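Local coordinates for protein caltubin, EF-hand (Lymnaea stagnalis, PDB 6VAN) that probably binds calcium through its EF-hand loops, which hold strontium ions in this crystal, at residues I33-K37 and V103-V107; A80-F84 and L133-F138; Y121-A125 and K139-S143. All coordinates share one frame; numbering follows the deposited sequence.

Contact 1: residues I33-K37 and V103-V107; sequences IRRFK and VAEAV
F36 packs on V103, A106 and V107, at the end of helix 97-106. The CA atoms of F36 and V103 are 5.0 Å apart, so the backbones are close here. F36 can be followed outward. Its CB sits between two apolar groups, V103 CG1 and A106 CB, each 3.9 Å from it. At CG the chain turns in between the backbone N and the carbonyl carbon (chi1 54°), which puts the CD1 side of the ring at a slant to V107. Ring atom CD1 then lies 4.0 Å from V107 CG1. The far end of the ring leads away from 103-107, and the side chain also touches L86 of helix 77-87. I33 O stands 3.7 Å above the centre of one ring face. That same oxygen takes the backbone N-H groups of both F36 and K37. R35 NH1 lies at the ring edge, in its plane.

R35 adds a second layer. Its side chain bends at chi3 (44°) and runs roughly perpendicular to V107. NH2 reaches V107 CA at 3.5 Å, a van der Waals touch only. R35 NH1 also bonds to Y32 O. On the backbone side the fit is tight, with R35 O 3.3 Å from A106 CB. The K37 side chain leads off to D91.

Helix 26-34 leaves the first metal loop and helix 97-106 leaves the third. The contact therefore joins the exiting helices of two EF-hands, one from each half of the chain, through F36 packed on two valines and an alanine, with R35 alongside.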
loop_
_atom_site.group_PDB
_atom_site.type_symbol
_atom_site.label_atom_id
_atom_site.label_comp_id
_atom_site.label_asym_id
_atom_site.label_seq_id
_atom_site.Cartn_x
_atom_site.Cartn_y
_atom_site.Cartn_z
ATOM N N ILE A 33 1.787 -4.569 -7.068
ATOM C CA ILE A 33 1.719 -5.288 -5.760
ATOM C C ILE A 33 2.778 -6.396 -5.729
ATOM O O ILE A 33 3.304 -6.671 -4.636
ATOM C CB ILE A 33 0.306 -5.811 -5.477
ATOM C CG1 ILE A 33 -0.697 -4.652 -5.370
ATOM C CG2 ILE A 33 0.294 -6.690 -4.236
ATOM C CD1 ILE A 33 -2.123 -5.082 -5.204
ATOM N N ARG A 34 3.110 -7.002 -6.865
ATOM C CA ARG A 34 4.066 -8.139 -6.914
ATOM C C ARG A 34 5.451 -7.709 -6.439
ATOM O O ARG A 34 6.175 -8.595 -5.952
ATOM C CB ARG A 34 4.188 -8.698 -8.330
ATOM C CG ARG A 34 3.330 -9.922 -8.571
ATOM C CD ARG A 34 3.594 -10.526 -9.950
ATOM N NE ARG A 34 2.929 -11.811 -10.130
ATOM C CZ ARG A 34 2.797 -12.448 -11.290
ATOM N NH1 ARG A 34 3.284 -11.915 -12.400
ATOM N NH2 ARG A 34 2.163 -13.613 -11.335
ATOM N N ARG A 35 5.809 -6.433 -6.591
ATOM C CA ARG A 35 7.099 -5.891 -6.103
ATOM C C ARG A 35 7.273 -6.300 -4.632
ATOM O O ARG A 35 8.367 -6.720 -4.291
ATOM C CB ARG A 35 7.172 -4.375 -6.277
ATOM C CG ARG A 35 7.418 -3.927 -7.715
ATOM C CD ARG A 35 7.000 -2.491 -8.013
ATOM N NE ARG A 35 7.388 -1.494 -7.002
ATOM C CZ ARG A 35 6.580 -0.973 -6.063
ATOM N NH1 ARG A 35 5.312 -1.340 -5.969
ATOM N NH2 ARG A 35 7.054 -0.081 -5.207
ATOM N N PHE A 36 6.212 -6.233 -3.823
ATOM C CA PHE A 36 6.312 -6.397 -2.344
ATOM C C PHE A 36 5.459 -7.548 -1.805
ATOM O O PHE A 36 5.666 -7.920 -0.646
ATOM C CB PHE A 36 5.995 -5.075 -1.645
ATOM C CG PHE A 36 4.679 -4.419 -1.987
ATOM C CD1 PHE A 36 4.575 -3.493 -3.015
ATOM C CD2 PHE A 36 3.555 -4.651 -1.220
ATOM C CE1 PHE A 36 3.387 -2.835 -3.284
ATOM C CE2 PHE A 36 2.366 -3.989 -1.495
ATOM C CZ PHE A 36 2.274 -3.113 -2.543
ATOM N N LYS A 37 4.544 -8.109 -2.581
ATOM C CA LYS A 37 3.876 -9.397 -2.262
ATOM C C LYS A 37 3.943 -10.230 -3.538
ATOM O O LYS A 37 2.981 -10.287 -4.301
ATOM C CB LYS A 37 2.454 -9.194 -1.715
ATOM C CG LYS A 37 1.856 -10.409 -1.022
ATOM C CD LYS A 37 0.532 -10.192 -0.275
ATOM C CE LYS A 37 0.096 -11.396 0.552
ATOM N NZ LYS A 37 -1.047 -11.098 1.440
ATOM N N VAL A 103 9.305 -5.463 2.652
ATOM C CA VAL A 103 8.401 -4.634 1.838
ATOM C C VAL A 103 9.064 -3.266 1.609
ATOM O O VAL A 103 9.023 -2.739 0.458
ATOM C CB VAL A 103 7.019 -4.498 2.491
ATOM C CG1 VAL A 103 6.231 -3.359 1.863
ATOM C CG2 VAL A 103 6.253 -5.809 2.448
ATOM N N ALA A 104 9.655 -2.682 2.637
ATOM C CA ALA A 104 10.296 -1.358 2.512
ATOM C C ALA A 104 11.433 -1.411 1.482
ATOM O O ALA A 104 11.522 -0.483 0.627
ATOM C CB ALA A 104 10.766 -0.860 3.835
ATOM N N GLU A 105 12.237 -2.465 1.495
ATOM C CA GLU A 105 13.340 -2.620 0.496
ATOM C C GLU A 105 12.715 -2.740 -0.894
ATOM O O GLU A 105 13.195 -2.087 -1.857
ATOM C CB GLU A 105 14.245 -3.794 0.855
ATOM C CG GLU A 105 15.093 -3.548 2.088
ATOM C CD GLU A 105 16.301 -4.456 2.285
ATOM O OE1 GLU A 105 17.073 -4.602 1.332
ATOM O OE2 GLU A 105 16.511 -4.937 3.395
ATOM N N ALA A 106 11.638 -3.492 -1.009
ATOM C CA ALA A 106 10.989 -3.780 -2.301
ATOM C C ALA A 106 10.452 -2.509 -2.953
ATOM O O ALA A 106 10.363 -2.494 -4.188
ATOM C CB ALA A 106 9.895 -4.802 -2.093
ATOM N N VAL A 107 10.087 -1.481 -2.178
ATOM C CA VAL A 107 9.513 -0.216 -2.709
ATOM C C VAL A 107 10.597 0.860 -2.848
ATOM O O VAL A 107 10.242 1.988 -3.188
ATOM C CB VAL A 107 8.335 0.294 -1.867
ATOM C CG1 VAL A 107 7.228 -0.747 -1.718
ATOM C CG2 VAL A 107 8.780 0.783 -0.510
#

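Contact 2: residues A80-F84 and L133-F138; sequences ANEWF and LSLDEF. With SR (strontium ion), chain F.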
loop_
_atom_site.group_PDB
_atom_site.type_symbol
_atom_site.label_atom_id
_atom_site.label_comp_id
_atom_site.label_asym_id
_atom_site.label_seq_id
_atom_site.Cartn_x
_atom_site.Cartn_y
_atom_site.Cartn_z
ATOM N N ALA A 80 -6.792 0.873 6.034
ATOM C CA ALA A 80 -5.586 0.429 6.765
ATOM C C ALA A 80 -5.416 -1.089 6.617
ATOM O O ALA A 80 -4.297 -1.546 6.384
ATOM C CB ALA A 80 -5.658 0.865 8.207
ATOM N N ASN A 81 -6.503 -1.841 6.733
ATOM C CA ASN A 81 -6.451 -3.313 6.632
ATOM C C ASN A 81 -5.955 -3.748 5.254
ATOM O O ASN A 81 -5.301 -4.782 5.144
ATOM C CB ASN A 81 -7.801 -3.897 6.983
ATOM C CG ASN A 81 -7.736 -5.368 7.283
ATOM O OD1 ASN A 81 -6.746 -5.862 7.794
ATOM N ND2 ASN A 81 -8.828 -6.059 7.023
ATOM N N GLU A 82 -6.303 -3.018 4.219
ATOM C CA GLU A 82 -5.841 -3.386 2.872
ATOM C C GLU A 82 -4.309 -3.374 2.825
ATOM O O GLU A 82 -3.737 -4.312 2.348
ATOM C CB GLU A 82 -6.394 -2.390 1.868
ATOM C CG GLU A 82 -5.963 -2.654 0.438
ATOM C CD GLU A 82 -6.638 -1.706 -0.540
ATOM O OE1 GLU A 82 -6.249 -0.535 -0.564
ATOM O OE2 GLU A 82 -7.541 -2.136 -1.232
ATOM N N TRP A 83 -3.676 -2.331 3.347
ATOM C CA TRP A 83 -2.190 -2.256 3.359
ATOM C C TRP A 83 -1.624 -3.284 4.346
ATOM O O TRP A 83 -0.580 -3.844 4.102
ATOM C CB TRP A 83 -1.730 -0.839 3.691
ATOM C CG TRP A 83 -2.151 0.153 2.658
ATOM C CD1 TRP A 83 -3.013 1.190 2.819
ATOM C CD2 TRP A 83 -1.750 0.176 1.286
ATOM N NE1 TRP A 83 -3.198 1.831 1.638
ATOM C CE2 TRP A 83 -2.446 1.229 0.674
ATOM C CE3 TRP A 83 -0.905 -0.622 0.515
ATOM C CZ2 TRP A 83 -2.262 1.539 -0.682
ATOM C CZ3 TRP A 83 -0.728 -0.315 -0.817
ATOM C CH2 TRP A 83 -1.388 0.759 -1.391
ATOM N N PHE A 84 -2.305 -3.496 5.466
ATOM C CA PHE A 84 -1.896 -4.534 6.440
ATOM C C PHE A 84 -1.810 -5.889 5.716
ATOM O O PHE A 84 -0.780 -6.580 5.779
ATOM C CB PHE A 84 -2.900 -4.580 7.585
ATOM C CG PHE A 84 -2.549 -5.574 8.671
ATOM C CD1 PHE A 84 -1.605 -5.275 9.631
ATOM C CD2 PHE A 84 -3.172 -6.823 8.717
ATOM C CE1 PHE A 84 -1.298 -6.189 10.632
ATOM C CE2 PHE A 84 -2.849 -7.732 9.716
ATOM C CZ PHE A 84 -1.907 -7.412 10.661
ATOM N N LEU A 133 3.175 -6.805 14.406
ATOM C CA LEU A 133 1.963 -5.974 14.625
ATOM C C LEU A 133 0.712 -6.748 14.242
ATOM O O LEU A 133 0.646 -7.318 13.157
ATOM C CB LEU A 133 2.038 -4.701 13.798
ATOM C CG LEU A 133 3.270 -3.826 14.017
ATOM C CD1 LEU A 133 3.218 -2.603 13.122
ATOM C CD2 LEU A 133 3.476 -3.438 15.471
ATOM N N SER A 134 -0.280 -6.671 15.113
ATOM C CA SER A 134 -1.667 -7.022 14.766
ATOM C C SER A 134 -2.279 -5.879 13.975
ATOM O O SER A 134 -1.713 -4.755 13.971
ATOM C CB SER A 134 -2.453 -7.243 16.010
ATOM O OG SER A 134 -2.525 -6.042 16.733
ATOM N N LEU A 135 -3.464 -6.079 13.404
ATOM C CA LEU A 135 -4.166 -4.973 12.739
ATOM C C LEU A 135 -4.383 -3.853 13.749
ATOM O O LEU A 135 -4.265 -2.665 13.397
ATOM C CB LEU A 135 -5.490 -5.457 12.156
ATOM C CG LEU A 135 -6.360 -4.381 11.529
ATOM C CD1 LEU A 135 -5.691 -3.699 10.336
ATOM C CD2 LEU A 135 -7.698 -4.972 11.143
ATOM N N ASP A 136 -4.743 -4.198 14.979
ATOM C CA ASP A 136 -5.079 -3.170 15.982
ATOM C C ASP A 136 -3.852 -2.328 16.378
ATOM O O ASP A 136 -4.017 -1.169 16.731
ATOM C CB ASP A 136 -5.764 -3.805 17.184
ATOM C CG ASP A 136 -7.243 -3.968 16.898
ATOM O OD1 ASP A 136 -7.920 -2.931 16.710
ATOM O OD2 ASP A 136 -7.674 -5.124 16.809
ATOM N N GLU A 137 -2.671 -2.911 16.353
ATOM C CA GLU A 137 -1.433 -2.138 16.561
ATOM C C GLU A 137 -1.131 -1.319 15.297
ATOM O O GLU A 137 -0.848 -0.103 15.397
ATOM C CB GLU A 137 -0.292 -3.086 16.876
ATOM C CG GLU A 137 -0.382 -3.718 18.260
ATOM C CD GLU A 137 0.623 -4.820 18.495
ATOM O OE1 GLU A 137 0.911 -5.604 17.561
ATOM O OE2 GLU A 137 1.145 -4.912 19.602
ATOM N N PHE A 138 -1.154 -1.970 14.149
ATOM C CA PHE A 138 -0.810 -1.328 12.867
ATOM C C PHE A 138 -1.645 -0.067 12.640
ATOM O O PHE A 138 -1.137 0.984 12.210
ATOM C CB PHE A 138 -1.036 -2.315 11.744
ATOM C CG PHE A 138 -0.776 -1.780 10.373
ATOM C CD1 PHE A 138 0.517 -1.648 9.911
ATOM C CD2 PHE A 138 -1.810 -1.447 9.535
ATOM C CE1 PHE A 138 0.755 -1.159 8.636
ATOM C CE2 PHE A 138 -1.569 -0.982 8.258
ATOM C CZ PHE A 138 -0.284 -0.855 7.808
HETATM SR SR SR F . 2.587 -7.046 18.851
HETATM O O HOH W 1 1.283 -9.126 18.273
HETATM O O HOH W 2 0.037 -7.737 19.959
#
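The backbones of helix segment 80-84 and of 133-138 come closest at F84 and L135, whose CA atoms are 6.7 Å apart. F84 carries the contact. Its CG stands opposite the backbone N (chi1 -178°), which sends the ring across to 133-138. L135 CB lies over one face of its ring, 4.2 Å from the centroid and 8° off the normal, a CH-pi contact. L133 O meets the ring edge in plane, 3.4 Å from F84 CE1. F138 packs beside it with F84 CD1 3.7 Å from F138 CG, the two planes turned 57° apart. The two side chains run antiparallel past one another. The F138 edge reaches back to the helix, with CE2 3.4 Å from A80 O, an oxygen already bonded to F84 N. L135 ends against N81, its CD1 3.5 Å from N81 OD1.

S134 and E137 form a capping box. S134 N donates to E137 OE1 at 2.9 Å, on the anti side of the carboxylate, and S134 OG accepts from E137 N. Both E137 oxygens bind strontium, together with D126, N128, D130 and K132. A127 N also bonds to E137 OE2. Metal and N-H groups thus fix the carboxylate's rotation and probably favour its charged form. The chemistry is divided: rings and methyls, packed partly on backbone and amide oxygens, join the segments, while the polar bonds hold the metal ligand.

Contact 3: residues Y121-A125 and K139-S143; sequences YYMSA and KTLYS. With SR (strontium ion), chain I; EDO (1,2-ethanediol), chain K.
Y121 O takes two hydrogen bonds, from S124 OG and, weakly, from S124 N. The bond from S124 OG to Y121 O is 2.7 Å long, with the donor 26° out of the carbonyl plane. Across the contact L141 CD2 packs against the same oxygen, Y121 O, at 3.4 Å. The Y121 side chain reaches over to L141 as well. Its ring runs out on the far side from its own N (chi1 170°) to the backbone of L141, where the hydroxyl donates to L141 O. The 2.5 Å from Y121 OH to L141 O is very short. Y121 is modelled in two conformers, so this exact length is doubtful. The oxygen lies near the ring plane, at its edge.

L141 is the buried wedge. Its two methyls divide the work. CD1 lies 3.8 Å from Y122 CD1, the side chains roughly perpendicular. CD2 is 3.7 Å from A125 CB and equally far from Y121 CE1. Cut back to an alanine, L141 would lack CG and both methyls, which would probably leave a gap between Y122 and A125, with the Y121 ring freer to turn. Beside this wedge T140 OG1 touches A125 CB at 3.5 Å, while its hydrogen bond is to E137 O. L133 of strand 132-133 also packs on L141.

On the outer side S143 binds a strontium ion through O and OG, with four waters completing the ligands found. S143 OG also donates to an ethanediol, whose O2 donates in turn to K139 O. This ion is separate from the four EF-hand loop sites and is probably a surface site of the crystal. The contact itself rests mainly on L141 packing, with the Y121 hydroxyl bond, of doubtful length, added. Together they tie the end of helix 111-122 to the turns after helix 135-138.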
loop_
_atom_site.group_PDB
_atom_site.type_symbol
_atom_site.label_atom_id
_atom_site.label_comp_id
_atom_site.label_asym_id
_atom_site.label_seq_id
_atom_site.Cartn_x
_atom_site.Cartn_y
_atom_site.Cartn_z
ATOM N N TYR A 121 9.739 3.697 13.834
ATOM C CA TYR A 121 8.325 4.129 13.712
ATOM C C TYR A 121 7.376 2.928 13.816
ATOM O O TYR A 121 6.413 2.981 14.592
ATOM C CB TYR A 121 8.165 4.900 12.408
ATOM C CG TYR A 121 6.765 5.231 11.953
ATOM C CD1 TYR A 121 5.788 5.692 12.819
ATOM C CD2 TYR A 121 6.455 5.155 10.609
ATOM C CE1 TYR A 121 4.517 6.025 12.358
ATOM C CE2 TYR A 121 5.203 5.493 10.131
ATOM C CZ TYR A 121 4.223 5.914 11.007
ATOM O OH TYR A 121 3.002 6.247 10.494
ATOM N N TYR A 122 7.568 1.893 13.026
ATOM C CA TYR A 122 6.553 0.811 12.994
ATOM C C TYR A 122 6.511 0.050 14.313
ATOM O O TYR A 122 5.411 -0.194 14.856
ATOM C CB TYR A 122 6.740 -0.115 11.807
ATOM C CG TYR A 122 6.456 0.500 10.462
ATOM C CD1 TYR A 122 5.928 1.777 10.315
ATOM C CD2 TYR A 122 6.727 -0.214 9.319
ATOM C CE1 TYR A 122 5.675 2.316 9.071
ATOM C CE2 TYR A 122 6.460 0.305 8.070
ATOM C CZ TYR A 122 5.918 1.564 7.947
ATOM O OH TYR A 122 5.600 2.079 6.718
HETATM N N MSE A 123 7.676 -0.303 14.863
HETATM C CA MSE A 123 7.718 -1.097 16.090
HETATM C C MSE A 123 7.322 -0.253 17.298
HETATM O O MSE A 123 7.023 -0.809 18.350
HETATM C CB MSE A 123 9.091 -1.733 16.311
HETATM C CG MSE A 123 9.371 -2.905 15.399
HETATM SE SE MSE A 123 8.004 -4.350 15.429
HETATM C CE MSE A 123 7.030 -4.244 13.705
ATOM N N SER A 124 7.255 1.069 17.161
ATOM C CA SER A 124 6.755 1.903 18.262
ATOM C C SER A 124 5.294 1.508 18.585
ATOM O O SER A 124 4.816 1.812 19.725
ATOM C CB SER A 124 6.859 3.380 17.981
ATOM O OG SER A 124 5.891 3.839 17.071
ATOM N N ALA A 125 4.577 0.873 17.645
ATOM C CA ALA A 125 3.179 0.389 17.814
ATOM C C ALA A 125 3.130 -1.047 18.336
ATOM O O ALA A 125 2.017 -1.552 18.575
ATOM C CB ALA A 125 2.426 0.538 16.514
ATOM N N LYS A 139 -2.936 -0.125 12.920
ATOM C CA LYS A 139 -3.825 1.012 12.570
ATOM C C LYS A 139 -3.415 2.268 13.322
ATOM O O LYS A 139 -3.722 3.372 12.830
ATOM C CB LYS A 139 -5.291 0.674 12.874
ATOM C CG LYS A 139 -5.600 0.560 14.350
ATOM C CD LYS A 139 -7.008 0.101 14.666
ATOM C CE LYS A 139 -7.290 0.322 16.138
ATOM N NZ LYS A 139 -8.462 -0.441 16.606
ATOM N N THR A 140 -2.747 2.142 14.458
ATOM C CA THR A 140 -2.375 3.320 15.253
ATOM C C THR A 140 -1.305 4.124 14.521
ATOM O O THR A 140 -1.116 5.310 14.863
ATOM C CB THR A 140 -1.855 2.974 16.649
ATOM O OG1 THR A 140 -0.589 2.333 16.593
ATOM C CG2 THR A 140 -2.817 2.116 17.437
ATOM N N LEU A 141 -0.638 3.552 13.522
ATOM C CA LEU A 141 0.463 4.266 12.824
ATOM C C LEU A 141 -0.114 5.372 11.953
ATOM O O LEU A 141 0.661 6.210 11.498
ATOM C CB LEU A 141 1.264 3.265 12.014
ATOM C CG LEU A 141 2.012 2.221 12.829
ATOM C CD1 LEU A 141 2.559 1.139 11.912
ATOM C CD2 LEU A 141 3.119 2.836 13.670
ATOM N N TYR A 142 -1.428 5.388 11.735
ATOM C CA TYR A 142 -2.067 6.434 10.920
ATOM C C TYR A 142 -2.410 7.674 11.734
ATOM O O TYR A 142 -2.813 8.646 11.096
ATOM C CB TYR A 142 -3.293 5.866 10.226
ATOM C CG TYR A 142 -2.906 4.986 9.071
ATOM C CD1 TYR A 142 -2.614 5.537 7.849
ATOM C CD2 TYR A 142 -2.759 3.612 9.223
ATOM C CE1 TYR A 142 -2.230 4.735 6.780
ATOM C CE2 TYR A 142 -2.401 2.797 8.169
ATOM C CZ TYR A 142 -2.140 3.364 6.937
ATOM O OH TYR A 142 -1.733 2.567 5.904
ATOM N N SER A 143 -2.191 7.684 13.035
ATOM C CA SER A 143 -2.553 8.850 13.883
ATOM C C SER A 143 -1.467 9.137 14.914
ATOM O O SER A 143 -1.771 9.253 16.106
ATOM C CB SER A 143 -3.877 8.608 14.524
ATOM O OG SER A 143 -3.789 7.543 15.445
HETATM SR SR SR I . -3.098 8.185 17.851
HETATM C C1 EDO K . -6.947 4.942 14.631
HETATM O O1 EDO K . -6.891 5.717 15.828
HETATM C C2 EDO K . -6.220 5.570 13.525
HETATM O O2 EDO K . -4.815 5.667 13.770
HETATM O O HOH W 3 -1.272 6.522 17.324
HETATM O O HOH W 4 -4.508 5.676 17.489
HETATM O O HOH W 5 -1.084 9.016 19.227
HETATM O O HOH W 6 -3.128 10.502 18.343
#

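In the fold
From the N terminus, the chain passes through 33-37 and then 80-84 before 103-107 returns to close contact 1 over a loop of 65 residues. Segment 121-125 follows. Then 133-138 closes contact 2 and 139-143 closes contact 3, the shortest loop. Contacts 1 and 2 cross, as do 2 and 3, while 1 and 3 lie in series. Contact 1 ties the N-terminal half to the C-terminal EF-hand pair. Contacts 2 and 3 work inside that pair, joining helices 77-87 and 111-122 to the last helix and its tail. Their centres are 9 Å apart, and they touch, for instance, where E137 CG packs against A125 O at 3.2 Å.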